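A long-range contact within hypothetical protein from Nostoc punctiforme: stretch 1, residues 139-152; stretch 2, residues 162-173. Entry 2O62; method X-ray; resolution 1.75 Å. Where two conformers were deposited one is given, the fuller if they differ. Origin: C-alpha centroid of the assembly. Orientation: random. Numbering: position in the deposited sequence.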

# COMPACT_ATOMS: atom_id res chain seq x y z
N GLN A 139 -5.17 13.82 -7.37
CA GLN A 139 -4.60 15.16 -7.51
C GLN A 139 -4.29 15.74 -6.13
O GLN A 139 -4.94 15.39 -5.16
CB GLN A 139 -5.61 16.08 -8.19
CG GLN A 139 -6.03 15.61 -9.58
CD GLN A 139 -4.95 15.78 -10.63
OE1 GLN A 139 -3.83 16.23 -10.34
NE2 GLN A 139 -5.29 15.45 -11.88
N ILE A 140 -3.32 16.62 -6.04
CA ILE A 140 -3.02 17.27 -4.74
C ILE A 140 -4.27 17.89 -4.15
O ILE A 140 -4.54 17.80 -2.97
CB ILE A 140 -2.00 18.43 -4.90
CG1 ILE A 140 -0.67 17.89 -5.36
CG2 ILE A 140 -1.79 19.16 -3.58
CD1 ILE A 140 -0.13 16.84 -4.48
N ASN A 141 -5.02 18.57 -5.00
CA ASN A 141 -6.24 19.20 -4.53
C ASN A 141 -7.27 18.25 -3.90
O ASN A 141 -8.12 18.68 -3.12
CB ASN A 141 -6.84 20.00 -5.65
CG ASN A 141 -6.01 21.21 -5.99
OD1 ASN A 141 -5.00 21.48 -5.36
ND2 ASN A 141 -6.42 21.92 -7.01
N ASP A 142 -7.20 16.97 -4.22
CA ASP A 142 -8.07 15.99 -3.57
C ASP A 142 -7.70 15.78 -2.09
O ASP A 142 -8.48 15.23 -1.33
CB ASP A 142 -7.95 14.64 -4.27
CG ASP A 142 -8.53 14.66 -5.67
OD1 ASP A 142 -9.52 15.40 -5.95
OD2 ASP A 142 -8.01 13.88 -6.50
N LEU A 143 -6.47 16.14 -1.73
CA LEU A 143 -5.97 15.84 -0.40
C LEU A 143 -5.94 17.04 0.54
O LEU A 143 -5.87 16.84 1.75
CB LEU A 143 -4.58 15.21 -0.47
CG LEU A 143 -4.50 13.92 -1.27
CD1 LEU A 143 -3.08 13.44 -1.39
CD2 LEU A 143 -5.39 12.85 -0.63
N LEU A 144 -6.00 18.25 -0.01
CA LEU A 144 -5.84 19.43 0.82
C LEU A 144 -6.98 19.47 1.84
O LEU A 144 -8.14 19.21 1.52
CB LEU A 144 -5.88 20.71 -0.01
CG LEU A 144 -4.79 20.86 -1.05
CD1 LEU A 144 -5.06 22.09 -1.88
CD2 LEU A 144 -3.43 20.95 -0.38
N GLY A 145 -6.62 19.81 3.08
CA GLY A 145 -7.59 19.94 4.14
C GLY A 145 -7.07 19.18 5.33
O GLY A 145 -5.86 19.03 5.47
N GLU A 146 -8.00 18.69 6.13
CA GLU A 146 -7.70 17.89 7.30
C GLU A 146 -8.44 16.58 7.31
O GLU A 146 -9.57 16.50 6.89
CB GLU A 146 -8.09 18.66 8.54
CG GLU A 146 -7.17 19.82 8.78
CD GLU A 146 -7.48 20.59 10.05
OE1 GLU A 146 -8.05 19.99 11.01
OE2 GLU A 146 -7.17 21.81 10.06
N TRP A 147 -7.77 15.57 7.83
CA TRP A 147 -8.20 14.18 7.86
C TRP A 147 -8.00 13.69 9.28
O TRP A 147 -6.99 14.03 9.92
CB TRP A 147 -7.35 13.33 6.91
CG TRP A 147 -7.41 13.82 5.49
CD1 TRP A 147 -6.71 14.89 4.92
CD2 TRP A 147 -8.28 13.32 4.47
NE1 TRP A 147 -7.11 15.04 3.60
CE2 TRP A 147 -8.05 14.09 3.31
CE3 TRP A 147 -9.23 12.29 4.44
CZ2 TRP A 147 -8.76 13.87 2.12
CZ3 TRP A 147 -9.91 12.07 3.27
CH2 TRP A 147 -9.67 12.84 2.12
N ARG A 148 -8.95 12.91 9.78
CA ARG A 148 -8.86 12.37 11.13
C ARG A 148 -9.28 10.91 11.08
O ARG A 148 -10.26 10.58 10.42
CB ARG A 148 -9.83 13.09 12.09
CG ARG A 148 -9.57 14.55 12.41
CD ARG A 148 -8.42 14.79 13.43
NE ARG A 148 -8.44 16.17 13.96
CZ ARG A 148 -8.14 17.25 13.24
NH1 ARG A 148 -7.77 17.15 11.95
NH2 ARG A 148 -8.20 18.46 13.80
N GLY A 149 -8.61 10.07 11.86
CA GLY A 149 -9.01 8.71 11.95
C GLY A 149 -8.24 7.92 12.97
O GLY A 149 -7.80 8.45 13.98
N GLN A 150 -8.14 6.62 12.70
CA GLN A 150 -7.54 5.64 13.60
C GLN A 150 -6.63 4.72 12.77
O GLN A 150 -6.81 4.59 11.57
CB GLN A 150 -8.62 4.77 14.28
CG GLN A 150 -9.50 5.55 15.23
CD GLN A 150 -10.60 6.36 14.54
OE1 GLN A 150 -11.25 5.87 13.60
NE2 GLN A 150 -10.84 7.59 15.03
N ALA A 151 -5.65 4.12 13.42
CA ALA A 151 -4.71 3.21 12.79
C ALA A 151 -4.64 1.98 13.65
O ALA A 151 -4.70 2.10 14.85
CB ALA A 151 -3.35 3.82 12.71
N VAL A 152 -4.52 0.82 13.03
CA VAL A 152 -4.23 -0.43 13.67
C VAL A 152 -2.86 -0.91 13.20
O VAL A 152 -2.64 -1.01 11.98
CB VAL A 152 -5.25 -1.52 13.25
CG1 VAL A 152 -5.00 -2.85 13.98
CG2 VAL A 152 -6.67 -1.05 13.52
N ASP A 162 -1.92 -2.86 18.25
CA ASP A 162 -2.00 -1.54 18.83
C ASP A 162 -2.90 -0.61 18.02
O ASP A 162 -3.02 -0.78 16.81
CB ASP A 162 -0.61 -0.95 18.92
CG ASP A 162 0.20 -1.59 20.03
OD1 ASP A 162 -0.32 -1.62 21.15
OD2 ASP A 162 1.35 -2.00 19.80
N ILE A 163 -3.58 0.31 18.72
CA ILE A 163 -4.53 1.23 18.09
C ILE A 163 -4.11 2.65 18.44
O ILE A 163 -3.83 2.94 19.59
CB ILE A 163 -5.98 0.95 18.58
CG1 ILE A 163 -6.44 -0.42 18.10
CG2 ILE A 163 -6.95 1.98 18.07
CD1 ILE A 163 -7.59 -0.99 18.86
N TYR A 164 -4.12 3.52 17.43
CA TYR A 164 -3.66 4.89 17.55
C TYR A 164 -4.64 5.82 16.88
O TYR A 164 -5.33 5.41 15.95
CB TYR A 164 -2.34 5.00 16.79
CG TYR A 164 -1.27 4.06 17.27
CD1 TYR A 164 -0.49 4.41 18.31
CD2 TYR A 164 -1.05 2.85 16.65
CE1 TYR A 164 0.49 3.57 18.80
CE2 TYR A 164 -0.07 1.98 17.11
CZ TYR A 164 0.72 2.38 18.19
OH TYR A 164 1.70 1.60 18.76
N SER A 165 -4.66 7.07 17.31
CA SER A 165 -5.35 8.16 16.64
C SER A 165 -4.45 8.78 15.58
O SER A 165 -3.23 8.93 15.80
CB SER A 165 -5.71 9.24 17.62
OG SER A 165 -6.69 8.79 18.52
N THR A 166 -5.04 9.19 14.47
CA THR A 166 -4.28 9.85 13.43
C THR A 166 -4.94 11.15 13.06
O THR A 166 -6.15 11.28 13.14
CB THR A 166 -4.19 9.01 12.18
OG1 THR A 166 -5.49 8.83 11.58
CG2 THR A 166 -3.61 7.66 12.50
N THR A 167 -4.09 12.09 12.64
CA THR A 167 -4.47 13.37 12.08
C THR A 167 -3.54 13.60 10.87
O THR A 167 -2.34 13.32 10.92
CB THR A 167 -4.26 14.50 13.13
OG1 THR A 167 -5.15 14.30 14.25
CG2 THR A 167 -4.57 15.85 12.54
N LEU A 168 -4.08 14.13 9.79
CA LEU A 168 -3.27 14.54 8.67
C LEU A 168 -3.80 15.87 8.18
O LEU A 168 -4.99 15.99 7.89
CB LEU A 168 -3.38 13.47 7.59
CG LEU A 168 -2.80 13.66 6.20
CD1 LEU A 168 -1.38 14.04 6.32
CD2 LEU A 168 -2.91 12.28 5.50
N LYS A 169 -2.95 16.89 8.16
CA LYS A 169 -3.30 18.21 7.64
C LYS A 169 -2.40 18.49 6.44
O LYS A 169 -1.19 18.29 6.54
CB LYS A 169 -3.10 19.30 8.71
CG LYS A 169 -3.76 18.97 10.05
CD LYS A 169 -3.67 20.06 11.09
CE LYS A 169 -4.60 19.75 12.30
NZ LYS A 169 -4.63 20.87 13.32
N ILE A 170 -2.97 18.93 5.33
CA ILE A 170 -2.23 19.19 4.12
C ILE A 170 -2.71 20.53 3.59
O ILE A 170 -3.89 20.72 3.36
CB ILE A 170 -2.45 18.05 3.08
CG1 ILE A 170 -2.07 16.73 3.71
CG2 ILE A 170 -1.60 18.28 1.85
CD1 ILE A 170 -2.29 15.54 2.82
N GLN A 171 -1.79 21.48 3.47
CA GLN A 171 -2.16 22.76 2.94
C GLN A 171 -1.05 23.30 2.04
O GLN A 171 0.12 22.97 2.24
CB GLN A 171 -2.45 23.75 4.07
CG GLN A 171 -3.54 23.27 5.11
CD GLN A 171 -5.07 23.22 4.65
OE1 GLN A 171 -5.47 23.51 3.49
NE2 GLN A 171 -5.92 22.85 5.61
N LEU A 172 -1.43 24.13 1.07
CA LEU A 172 -0.46 24.83 0.26
C LEU A 172 -0.03 26.04 1.07
O LEU A 172 -0.88 26.65 1.74
CB LEU A 172 -1.07 25.31 -1.07
CG LEU A 172 -1.57 24.17 -1.96
CD1 LEU A 172 -2.24 24.73 -3.23
CD2 LEU A 172 -0.43 23.23 -2.32
N ASP A 173 1.26 26.34 1.07
CA ASP A 173 1.74 27.61 1.61
C ASP A 173 1.82 28.60 0.45
O ASP A 173 1.23 28.35 -0.60
CB ASP A 173 3.06 27.45 2.39
CG ASP A 173 4.26 27.17 1.50
OD1 ASP A 173 4.20 27.48 0.28
OD2 ASP A 173 5.27 26.64 2.05
O HOH W 1 -9.37 8.59 17.31

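Strands 145-152 and 162-172 run antiparallel, and together the two stretches bury 967 Å² between them. Four pairs of backbone hydrogen bonds set the register, at G145 with I170, W147 with L168, G149 with T166, and A151 with Y164. I170, W147, L168, T166, A151 and Y164 put their side chains on one face of the sheet. The three residues most covered by the opposite stretch are I170 and T166, on that face, and L144, a loop residue whose CD2 comes near I170 and L172.

I170 is the most covered. Its N donates to G145 O and its O accepts from G145 N, both at 2.9 Å, while its branched side chain packs against L143 and L144, just before the first strand: I170 CD1 lies 4.0 Å from L143 CB, and I170 CG2 lies 3.9 Å from L144 CD2. L144 CD2 also reaches L172 CG at 4.0 Å, so the CD2 methyl of L144, in its m, t rotamer, touches both I170 and L172. The turn is steadied by W147, whose NE1 donates to L143 O at 2.9 Å. G145, with phi/psi of 132/-151, adopts angles at which a CB would jam against the preceding carbonyl, so glycine fits.

T166 pairs with G149: T166 N donates to G149 O at 2.9 Å, and G149 N to T166 O at 3.0 Å. The T166 hydroxyl is hydrogen-bonded elsewhere in the structure, which suits a buried polar group, while the methyl T166 CG2 packs 3.9 Å from A151 CB.

The other face is more polar. R148 NH1 forms a salt bridge with E146 OE1 at 3.0 Å, and T167 CG2 lies over one face of the guanidinium. Farther along, a water links Q150 NE2 and S165 OG, at 2.9 Å from each, joining two exposed polar side chains across the strands.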